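Putative uncharacterized protein SMU.1704 (Streptococcus mutans, PDB 3L7W) is probably a transcription factor of the PadR family that binds DNA through a winged helix-turn-helix domain. Local coordinates at residues G54-Y59 / Y71-G77. Sequence-based numbering, arbitrary orientation.
Sequences GYLSTY and YHLTDSG
The base of the wing in a winged helix-turn-helix domain illustrates how a hairpin can pass its hydrogen bonding to a helix cap. Strands 56-59 and 71-73 run antiparallel, their axes 4.4 Å apart at closest. S57 and H72 form the hydrogen-bonded pair, S57 N to H72 O at 2.8 Å and H72 N to S57 O at 2.7 Å; L56/L73 and T58/Y71 flank it as non-hydrogen-bonded pairs. Beyond the strand, T74 N donates to Y55 O (2.9 Å). G54, at positive phi (93°), ends the preceding helix in a Schellman motif, and its O accepts from T74 OG1 at 2.6 Å. With chi1 in p, T74 also N-caps helix 75-100: its OG1 accepts from G77 N (2.8 Å). G77 CA lies 3.4 Å from Y55 O, where a side chain would clash. L56 CD1 meets Y71 CD2 at 3.9 Å and L56 CD2 meets L73 CD1 at 4.1 Å, on the face covered by helices 7-20 and 40-52; there T58 OG1 is hydrogen-bonded to E51. On the other face, with S57, H72 ND1 bonds D22. The threonine hydroxyl, donor to one segment and acceptor within the other, thus couples one helix end to the next helix start.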
loop_
_atom_site.group_PDB
_atom_site.type_symbol
_atom_site.label_atom_id
_atom_site.label_comp_id
_atom_site.label_asym_id
_atom_site.label_seq_id
_atom_site.Cartn_x
_atom_site.Cartn_y
_atom_site.Cartn_z
ATOM N N GLY A 54 -9.815 -4.763 -20.833
ATOM C CA GLY A 54 -9.313 -4.119 -22.032
ATOM C C GLY A 54 -7.993 -3.406 -21.874
ATOM O O GLY A 54 -7.475 -2.820 -22.831
ATOM N N TYR A 55 -7.418 -3.463 -20.678
ATOM C CA TYR A 55 -6.173 -2.732 -20.428
ATOM C C TYR A 55 -4.979 -3.476 -20.989
ATOM O O TYR A 55 -3.960 -2.880 -21.327
ATOM C CB TYR A 55 -5.994 -2.498 -18.930
ATOM C CG TYR A 55 -7.154 -1.755 -18.319
ATOM C CD1 TYR A 55 -7.657 -0.602 -18.916
ATOM C CD2 TYR A 55 -7.749 -2.204 -17.152
ATOM C CE1 TYR A 55 -8.722 0.087 -18.353
ATOM C CE2 TYR A 55 -8.815 -1.522 -16.583
ATOM C CZ TYR A 55 -9.291 -0.379 -17.186
ATOM O OH TYR A 55 -10.343 0.290 -16.609
ATOM N N LEU A 56 -5.104 -4.795 -21.069
ATOM C CA LEU A 56 -4.066 -5.606 -21.682
ATOM C C LEU A 56 -4.638 -6.390 -22.873
ATOM O O LEU A 56 -5.730 -6.944 -22.807
ATOM C CB LEU A 56 -3.483 -6.584 -20.665
ATOM C CG LEU A 56 -2.726 -5.971 -19.481
ATOM C CD1 LEU A 56 -2.419 -7.048 -18.457
ATOM C CD2 LEU A 56 -1.448 -5.300 -19.949
ATOM N N SER A 57 -3.898 -6.435 -23.967
ATOM C CA SER A 57 -4.247 -7.352 -25.025
ATOM C C SER A 57 -3.151 -8.382 -24.945
ATOM O O SER A 57 -2.103 -8.120 -24.352
ATOM C CB SER A 57 -4.267 -6.662 -26.390
ATOM O OG SER A 57 -2.973 -6.222 -26.732
ATOM N N THR A 58 -3.390 -9.550 -25.524
ATOM C CA THR A 58 -2.423 -10.631 -25.469
ATOM C C THR A 58 -2.189 -11.240 -26.843
ATOM O O THR A 58 -3.059 -11.226 -27.713
ATOM C CB THR A 58 -2.948 -11.770 -24.608
ATOM O OG1 THR A 58 -4.195 -12.203 -25.160
ATOM C CG2 THR A 58 -3.140 -11.326 -23.149
ATOM N N TYR A 59 -1.011 -11.812 -27.012
ATOM C CA TYR A 59 -0.699 -12.537 -28.216
ATOM C C TYR A 59 0.293 -13.581 -27.807
ATOM O O TYR A 59 0.872 -13.505 -26.717
ATOM C CB TYR A 59 -0.104 -11.614 -29.275
ATOM C CG TYR A 59 1.127 -10.870 -28.828
ATOM C CD1 TYR A 59 1.022 -9.645 -28.177
ATOM C CD2 TYR A 59 2.396 -11.382 -29.063
ATOM C CE1 TYR A 59 2.153 -8.938 -27.786
ATOM C CE2 TYR A 59 3.536 -10.692 -28.651
ATOM C CZ TYR A 59 3.401 -9.466 -28.017
ATOM O OH TYR A 59 4.515 -8.771 -27.612
ATOM N N TYR A 71 1.598 -10.159 -22.833
ATOM C CA TYR A 71 0.635 -9.128 -22.520
ATOM C C TYR A 71 1.159 -7.828 -23.069
ATOM O O TYR A 71 2.363 -7.579 -23.086
ATOM C CB TYR A 71 0.454 -9.015 -21.007
ATOM C CG TYR A 71 -0.145 -10.249 -20.414
ATOM C CD1 TYR A 71 0.664 -11.280 -19.937
ATOM C CD2 TYR A 71 -1.518 -10.394 -20.322
ATOM C CE1 TYR A 71 0.121 -12.417 -19.386
ATOM C CE2 TYR A 71 -2.077 -11.540 -19.778
ATOM C CZ TYR A 71 -1.255 -12.551 -19.318
ATOM O OH TYR A 71 -1.818 -13.693 -18.774
ATOM N N HIS A 72 0.237 -6.996 -23.515
ATOM C CA HIS A 72 0.575 -5.753 -24.141
ATOM C C HIS A 72 -0.376 -4.712 -23.593
ATOM O O HIS A 72 -1.583 -4.939 -23.528
ATOM C CB HIS A 72 0.381 -5.871 -25.649
ATOM C CG HIS A 72 0.457 -4.560 -26.349
ATOM N ND1 HIS A 72 1.656 -3.926 -26.604
ATOM C CD2 HIS A 72 -0.513 -3.735 -26.811
ATOM C CE1 HIS A 72 1.422 -2.780 -27.215
ATOM N NE2 HIS A 72 0.113 -2.639 -27.354
ATOM N N LEU A 73 0.173 -3.573 -23.193
ATOM C CA LEU A 73 -0.627 -2.485 -22.669
ATOM C C LEU A 73 -1.381 -1.783 -23.798
ATOM O O LEU A 73 -0.775 -1.179 -24.676
ATOM C CB LEU A 73 0.283 -1.487 -21.955
ATOM C CG LEU A 73 -0.430 -0.465 -21.077
ATOM C CD1 LEU A 73 -1.292 -1.174 -20.029
ATOM C CD2 LEU A 73 0.599 0.463 -20.414
ATOM N N THR A 74 -2.704 -1.861 -23.776
ATOM C CA THR A 74 -3.501 -1.161 -24.773
ATOM C C THR A 74 -3.488 0.333 -24.464
ATOM O O THR A 74 -3.078 0.748 -23.371
ATOM C CB THR A 74 -4.951 -1.638 -24.766
ATOM O OG1 THR A 74 -5.577 -1.261 -23.526
ATOM C CG2 THR A 74 -5.017 -3.154 -24.936
ATOM N N ASP A 75 -3.931 1.137 -25.427
ATOM C CA ASP A 75 -4.116 2.563 -25.200
ATOM C C ASP A 75 -5.038 2.738 -23.999
ATOM O O ASP A 75 -4.831 3.605 -23.154
ATOM C CB ASP A 75 -4.737 3.227 -26.437
ATOM C CG ASP A 75 -3.838 3.148 -27.661
ATOM O OD1 ASP A 75 -2.596 3.137 -27.515
ATOM O OD2 ASP A 75 -4.382 3.107 -28.782
ATOM N N SER A 76 -6.067 1.906 -23.934
ATOM C CA SER A 76 -6.982 1.920 -22.809
ATOM C C SER A 76 -6.194 1.667 -21.526
ATOM O O SER A 76 -6.485 2.231 -20.461
ATOM C CB SER A 76 -8.000 0.805 -22.971
ATOM O OG SER A 76 -9.064 0.976 -22.063
ATOM N N GLY A 77 -5.212 0.780 -21.647
ATOM C CA GLY A 77 -4.401 0.379 -20.525
ATOM C C GLY A 77 -3.526 1.549 -20.157
ATOM O O GLY A 77 -3.384 1.863 -18.979
#